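PDB 5B64: protein Kif13b from Mus musculus, which belongs to the kinesin-3 family and is probably a microtubule motor, this fragment being a helix-and-sheet region from outside the motor domain that contacts another protein. Local coordinates for residues B[20-34]-B[81-95]. Sequence-based numbering, arbitrary orientation.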
loop_
_atom_site.group_PDB
_atom_site.type_symbol
_atom_site.label_atom_id
_atom_site.label_comp_id
_atom_site.label_asym_id
_atom_site.label_seq_id
_atom_site.Cartn_x
_atom_site.Cartn_y
_atom_site.Cartn_z
ATOM N N LYS B 20 -2.294 23.326 -19.873
ATOM C CA LYS B 20 -2.003 23.141 -18.461
ATOM C C LYS B 20 -2.358 21.726 -18.008
ATOM O O LYS B 20 -1.555 21.066 -17.369
ATOM C CB LYS B 20 -2.792 24.176 -17.652
ATOM C CG LYS B 20 -2.700 24.091 -16.133
ATOM C CD LYS B 20 -3.348 25.337 -15.545
ATOM C CE LYS B 20 -3.234 25.391 -14.025
ATOM N NZ LYS B 20 -3.284 26.799 -13.492
ATOM N N ALA B 21 -3.557 21.268 -18.354
ATOM C CA ALA B 21 -4.042 19.970 -17.901
ATOM C C ALA B 21 -3.210 18.857 -18.512
ATOM O O ALA B 21 -2.901 17.854 -17.852
ATOM C CB ALA B 21 -5.516 19.790 -18.262
ATOM N N ASN B 22 -2.857 19.046 -19.781
ATOM C CA ASN B 22 -2.043 18.087 -20.509
ATOM C C ASN B 22 -0.734 17.775 -19.803
ATOM O O ASN B 22 -0.352 16.615 -19.688
ATOM C CB ASN B 22 -1.782 18.578 -21.925
ATOM C CG ASN B 22 -2.861 18.151 -22.884
ATOM O OD1 ASN B 22 -3.696 17.307 -22.557
ATOM N ND2 ASN B 22 -2.837 18.705 -24.094
ATOM N N LEU B 23 -0.063 18.821 -19.327
ATOM C CA LEU B 23 1.148 18.683 -18.527
ATOM C C LEU B 23 0.921 18.008 -17.150
ATOM O O LEU B 23 1.631 17.075 -16.789
ATOM C CB LEU B 23 1.798 20.059 -18.328
ATOM C CG LEU B 23 2.826 20.611 -19.328
ATOM C CD1 LEU B 23 3.178 19.609 -20.419
ATOM C CD2 LEU B 23 2.401 21.954 -19.934
ATOM N N LEU B 24 -0.055 18.489 -16.382
ATOM C CA LEU B 24 -0.261 18.029 -15.010
ATOM C C LEU B 24 -0.575 16.546 -14.958
ATOM O O LEU B 24 -0.104 15.814 -14.089
ATOM C CB LEU B 24 -1.403 18.799 -14.357
ATOM C CG LEU B 24 -1.184 20.306 -14.255
ATOM C CD1 LEU B 24 -2.198 20.940 -13.320
ATOM C CD2 LEU B 24 0.233 20.597 -13.801
ATOM N N VAL B 25 -1.381 16.121 -15.911
ATOM C CA VAL B 25 -1.834 14.751 -16.001
ATOM C C VAL B 25 -0.617 13.864 -16.217
ATOM O O VAL B 25 -0.532 12.742 -15.727
ATOM C CB VAL B 25 -2.881 14.657 -17.148
ATOM C CG1 VAL B 25 -2.534 13.601 -18.193
ATOM C CG2 VAL B 25 -4.293 14.509 -16.573
ATOM N N ARG B 26 0.356 14.408 -16.921
ATOM C CA ARG B 26 1.602 13.712 -17.156
ATOM C C ARG B 26 2.465 13.597 -15.896
ATOM O O ARG B 26 3.145 12.589 -15.691
ATOM C CB ARG B 26 2.374 14.445 -18.240
ATOM C CG ARG B 26 1.989 14.011 -19.618
ATOM C CD ARG B 26 3.229 13.541 -20.361
ATOM N NE ARG B 26 3.579 14.485 -21.414
ATOM C CZ ARG B 26 4.595 14.330 -22.251
ATOM N NH1 ARG B 26 5.388 13.263 -22.165
ATOM N NH2 ARG B 26 4.816 15.253 -23.173
ATOM N N GLU B 27 2.456 14.635 -15.065
ATOM C CA GLU B 27 3.242 14.604 -13.836
ATOM C C GLU B 27 2.575 13.654 -12.855
ATOM O O GLU B 27 3.253 12.852 -12.208
ATOM C CB GLU B 27 3.451 15.999 -13.225
ATOM C CG GLU B 27 4.258 15.983 -11.916
ATOM C CD GLU B 27 4.984 17.308 -11.600
ATOM O OE1 GLU B 27 4.675 17.946 -10.570
ATOM O OE2 GLU B 27 5.893 17.701 -12.367
ATOM N N ALA B 28 1.249 13.717 -12.766
ATOM C CA ALA B 28 0.532 12.830 -11.852
ATOM C C ALA B 28 0.835 11.369 -12.209
ATOM O O ALA B 28 1.177 10.563 -11.340
ATOM C CB ALA B 28 -0.963 13.098 -11.883
ATOM N N SER B 29 0.748 11.052 -13.495
ATOM C CA SER B 29 0.961 9.692 -13.960
ATOM C C SER B 29 2.313 9.131 -13.552
ATOM O O SER B 29 2.432 7.945 -13.223
ATOM C CB SER B 29 0.815 9.617 -15.475
ATOM O OG SER B 29 -0.556 9.664 -15.830
ATOM N N TYR B 30 3.328 9.986 -13.571
ATOM C CA TYR B 30 4.689 9.543 -13.339
ATOM C C TYR B 30 4.904 9.194 -11.854
ATOM O O TYR B 30 5.493 8.146 -11.514
ATOM C CB TYR B 30 5.672 10.628 -13.792
ATOM C CG TYR B 30 7.076 10.350 -13.343
ATOM C CD1 TYR B 30 7.633 11.035 -12.266
ATOM C CD2 TYR B 30 7.839 9.368 -13.971
ATOM C CE1 TYR B 30 8.941 10.748 -11.834
ATOM C CE2 TYR B 30 9.124 9.090 -13.550
ATOM C CZ TYR B 30 9.665 9.779 -12.486
ATOM O OH TYR B 30 10.937 9.484 -12.082
ATOM N N ILE B 31 4.440 10.089 -10.980
ATOM C CA ILE B 31 4.570 9.901 -9.549
ATOM C C ILE B 31 3.792 8.670 -9.132
ATOM O O ILE B 31 4.247 7.868 -8.304
ATOM C CB ILE B 31 4.017 11.105 -8.796
ATOM C CG1 ILE B 31 4.856 12.340 -9.114
ATOM C CG2 ILE B 31 3.986 10.826 -7.312
ATOM C CD1 ILE B 31 4.305 13.584 -8.562
ATOM N N ALA B 32 2.616 8.520 -9.727
ATOM C CA ALA B 32 1.796 7.360 -9.462
ATOM C C ALA B 32 2.562 6.094 -9.849
ATOM O O ALA B 32 2.549 5.094 -9.132
ATOM C CB ALA B 32 0.496 7.462 -10.205
ATOM N N GLU B 33 3.269 6.143 -10.966
ATOM C CA GLU B 33 4.028 4.974 -11.398
ATOM C C GLU B 33 5.171 4.681 -10.425
ATOM O O GLU B 33 5.438 3.518 -10.102
ATOM C CB GLU B 33 4.563 5.170 -12.831
ATOM C CG GLU B 33 5.143 3.913 -13.456
ATOM C CD GLU B 33 4.086 2.857 -13.786
ATOM O OE1 GLU B 33 2.906 3.219 -14.030
ATOM O OE2 GLU B 33 4.441 1.657 -13.810
ATOM N N GLU B 34 5.842 5.739 -9.969
ATOM C CA GLU B 34 6.988 5.593 -9.074
ATOM C C GLU B 34 6.571 4.948 -7.756
ATOM O O GLU B 34 7.302 4.128 -7.176
ATOM C CB GLU B 34 7.640 6.953 -8.798
ATOM C CG GLU B 34 8.469 7.514 -9.948
ATOM C CD GLU B 34 9.588 6.574 -10.376
ATOM O OE1 GLU B 34 10.664 6.566 -9.729
ATOM O OE2 GLU B 34 9.386 5.837 -11.363
ATOM N N LEU B 81 -10.023 19.821 -12.900
ATOM C CA LEU B 81 -8.649 20.267 -13.046
ATOM C C LEU B 81 -8.120 20.806 -11.710
ATOM O O LEU B 81 -7.014 20.457 -11.284
ATOM C CB LEU B 81 -8.533 21.323 -14.151
ATOM C CG LEU B 81 -7.098 21.790 -14.402
ATOM C CD1 LEU B 81 -6.190 20.590 -14.791
ATOM C CD2 LEU B 81 -7.010 22.909 -15.424
ATOM N N GLU B 82 -8.925 21.640 -11.053
ATOM C CA GLU B 82 -8.568 22.222 -9.758
ATOM C C GLU B 82 -8.236 21.116 -8.771
ATOM O O GLU B 82 -7.300 21.230 -7.992
ATOM C CB GLU B 82 -9.714 23.078 -9.206
ATOM C CG GLU B 82 -9.469 23.629 -7.804
ATOM C CD GLU B 82 -10.668 24.396 -7.222
ATOM O OE1 GLU B 82 -10.446 25.296 -6.374
ATOM O OE2 GLU B 82 -11.828 24.094 -7.594
ATOM N N LYS B 83 -9.006 20.037 -8.816
ATOM C CA LYS B 83 -8.778 18.939 -7.902
ATOM C C LYS B 83 -7.448 18.214 -8.178
ATOM O O LYS B 83 -6.715 17.884 -7.232
ATOM C CB LYS B 83 -9.964 17.970 -7.876
ATOM C CG LYS B 83 -9.622 16.669 -7.172
ATOM C CD LYS B 83 -10.829 15.839 -6.850
ATOM C CE LYS B 83 -10.404 14.478 -6.341
ATOM N NZ LYS B 83 -11.562 13.751 -5.787
ATOM N N LEU B 84 -7.133 17.970 -9.452
ATOM C CA LEU B 84 -5.842 17.377 -9.804
ATOM C C LEU B 84 -4.700 18.303 -9.348
ATOM O O LEU B 84 -3.701 17.872 -8.752
ATOM C CB LEU B 84 -5.760 17.122 -11.306
ATOM C CG LEU B 84 -4.443 16.583 -11.880
ATOM C CD1 LEU B 84 -4.079 15.237 -11.295
ATOM C CD2 LEU B 84 -4.495 16.473 -13.418
ATOM N N GLU B 85 -4.885 19.592 -9.593
ATOM C CA GLU B 85 -3.879 20.565 -9.261
ATOM C C GLU B 85 -3.577 20.549 -7.757
ATOM O O GLU B 85 -2.399 20.586 -7.355
ATOM C CB GLU B 85 -4.337 21.937 -9.736
ATOM C CG GLU B 85 -3.233 22.948 -9.841
ATOM C CD GLU B 85 -3.585 24.065 -10.787
ATOM O OE1 GLU B 85 -2.899 25.115 -10.755
ATOM O OE2 GLU B 85 -4.551 23.883 -11.564
ATOM N N ASN B 86 -4.632 20.483 -6.938
ATOM C CA ASN B 86 -4.498 20.309 -5.487
ATOM C C ASN B 86 -3.907 18.960 -5.049
ATOM O O ASN B 86 -3.012 18.917 -4.187
ATOM C CB ASN B 86 -5.827 20.521 -4.782
ATOM C CG ASN B 86 -6.254 21.964 -4.785
ATOM O OD1 ASN B 86 -5.428 22.873 -4.630
ATOM N ND2 ASN B 86 -7.553 22.194 -4.970
ATOM N N ARG B 87 -4.406 17.866 -5.623
ATOM C CA ARG B 87 -3.868 16.555 -5.284
ATOM C C ARG B 87 -2.393 16.466 -5.600
ATOM O O ARG B 87 -1.660 15.789 -4.884
ATOM C CB ARG B 87 -4.598 15.432 -6.011
ATOM C CG ARG B 87 -5.832 14.977 -5.305
ATOM C CD ARG B 87 -5.579 14.488 -3.871
ATOM N NE ARG B 87 -6.868 14.321 -3.223
ATOM C CZ ARG B 87 -7.728 13.350 -3.510
ATOM N NH1 ARG B 87 -8.906 13.306 -2.894
ATOM N NH2 ARG B 87 -7.414 12.414 -4.403
ATOM N N LEU B 88 -1.963 17.130 -6.677
ATOM C CA LEU B 88 -0.533 17.210 -7.007
ATOM C C LEU B 88 0.326 17.752 -5.845
ATOM O O LEU B 88 1.459 17.323 -5.652
ATOM C CB LEU B 88 -0.296 18.019 -8.289
ATOM C CG LEU B 88 -0.510 17.145 -9.525
ATOM C CD1 LEU B 88 -0.568 17.987 -10.812
ATOM C CD2 LEU B 88 0.563 16.061 -9.608
ATOM N N LEU B 89 -0.217 18.689 -5.077
ATOM C CA LEU B 89 0.480 19.179 -3.913
ATOM C C LEU B 89 0.846 17.984 -3.025
ATOM O O LEU B 89 1.974 17.876 -2.534
ATOM C CB LEU B 89 -0.404 20.173 -3.161
ATOM C CG LEU B 89 -0.275 21.666 -3.474
ATOM C CD1 LEU B 89 0.156 21.896 -4.903
ATOM C CD2 LEU B 89 -1.595 22.417 -3.169
ATOM N N ASP B 90 -0.108 17.076 -2.866
ATOM C CA ASP B 90 0.048 15.911 -2.009
ATOM C C ASP B 90 0.942 14.824 -2.612
ATOM O O ASP B 90 1.750 14.227 -1.903
ATOM C CB ASP B 90 -1.325 15.331 -1.651
ATOM C CG ASP B 90 -2.164 16.288 -0.817
ATOM O OD1 ASP B 90 -1.592 16.998 0.051
ATOM O OD2 ASP B 90 -3.400 16.331 -1.028
ATOM N N MET B 91 0.778 14.563 -3.908
ATOM C CA MET B 91 1.573 13.573 -4.632
ATOM C C MET B 91 3.067 13.931 -4.612
ATOM O O MET B 91 3.916 13.096 -4.290
ATOM C CB MET B 91 1.082 13.474 -6.082
ATOM C CG MET B 91 -0.414 13.203 -6.259
ATOM S SD MET B 91 -0.804 12.956 -8.010
ATOM C CE MET B 91 -2.584 13.079 -8.051
ATOM N N ARG B 92 3.375 15.180 -4.959
ATOM C CA ARG B 92 4.730 15.725 -4.822
ATOM C C ARG B 92 5.318 15.549 -3.421
ATOM O O ARG B 92 6.450 15.094 -3.286
ATOM C CB ARG B 92 4.760 17.201 -5.211
ATOM C CG ARG B 92 4.421 17.438 -6.668
ATOM C CD ARG B 92 4.384 18.918 -6.995
ATOM N NE ARG B 92 3.891 19.150 -8.349
ATOM C CZ ARG B 92 2.918 19.993 -8.666
ATOM N NH1 ARG B 92 2.322 20.722 -7.728
ATOM N NH2 ARG B 92 2.551 20.118 -9.934
ATOM N N ASP B 93 4.543 15.905 -2.396
ATOM C CA ASP B 93 4.915 15.672 -0.994
ATOM C C ASP B 93 5.239 14.227 -0.714
ATOM O O ASP B 93 6.298 13.933 -0.154
ATOM C CB ASP B 93 3.796 16.082 -0.044
ATOM C CG ASP B 93 3.679 17.586 0.107
ATOM O OD1 ASP B 93 4.557 18.308 -0.422
ATOM O OD2 ASP B 93 2.707 18.046 0.759
ATOM N N LEU B 94 4.323 13.331 -1.095
ATOM C CA LEU B 94 4.476 11.901 -0.810
ATOM C C LEU B 94 5.708 11.353 -1.530
ATOM O O LEU B 94 6.485 10.565 -0.981
ATOM C CB LEU B 94 3.239 11.128 -1.246
ATOM C CG LEU B 94 3.148 9.681 -0.750
ATOM C CD1 LEU B 94 3.115 9.620 0.779
ATOM C CD2 LEU B 94 1.927 8.954 -1.348
ATOM N N TYR B 95 5.886 11.815 -2.758
ATOM C CA TYR B 95 7.029 11.435 -3.561
ATOM C C TYR B 95 8.360 11.839 -2.917
ATOM O O TYR B 95 9.284 11.031 -2.818
ATOM C CB TYR B 95 6.908 12.068 -4.943
ATOM C CG TYR B 95 8.010 11.662 -5.865
ATOM C CD1 TYR B 95 7.976 10.434 -6.520
ATOM C CD2 TYR B 95 9.099 12.502 -6.086
ATOM C CE1 TYR B 95 8.999 10.058 -7.391
ATOM C CE2 TYR B 95 10.133 12.126 -6.941
ATOM C CZ TYR B 95 10.075 10.903 -7.591
ATOM O OH TYR B 95 11.097 10.532 -8.443
#
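Leu24 is a knob in the hole formed by Leu81, Leu84, Glu85 and Leu88, its CB lying 3.7 Å from Leu88 CD1. With CG beside its own backbone N (chi1 -61°), Leu24 sends CD1 over the aliphatic stem of Glu85 and CD2 against Leu88 CD1. One turn on, the Ala28 methyl CB fits against Leu84 CD1 at 3.8 Å and Met91 SD at 3.9 Å. Ile31 continues this apolar seam, CG2 standing 4.0 Å from Tyr95 CB.

The solvent side relies largely on charge. In one salt bridge Glu27 OE1 takes two N-H groups: Arg92 NE at 2.6 Å, nearly straight and in the guanidinium plane, and NH2 weakly; planes 89° apart do not suit a bidentate pair. A leucine in place of Arg92 would probably leave the Glu27 carboxylate without its charge partner and free to turn. In the other, Lys20 NZ makes a weak hydrogen bond to Glu85 OE1 (3.2 Å). Glu34 CG meets the Tyr95 ring edge, 3.6 Å from CE1.

The segment axes run 35° from parallel, 10.1 Å apart at closest approach. Both helices pack on one side of the antiparallel sheet: Tyr41 (strand 40-46) touches Val25 and Ala28, Ile67 (64-71) Val25 and Leu84, Trp79 (75-80) Leu84 and Met91.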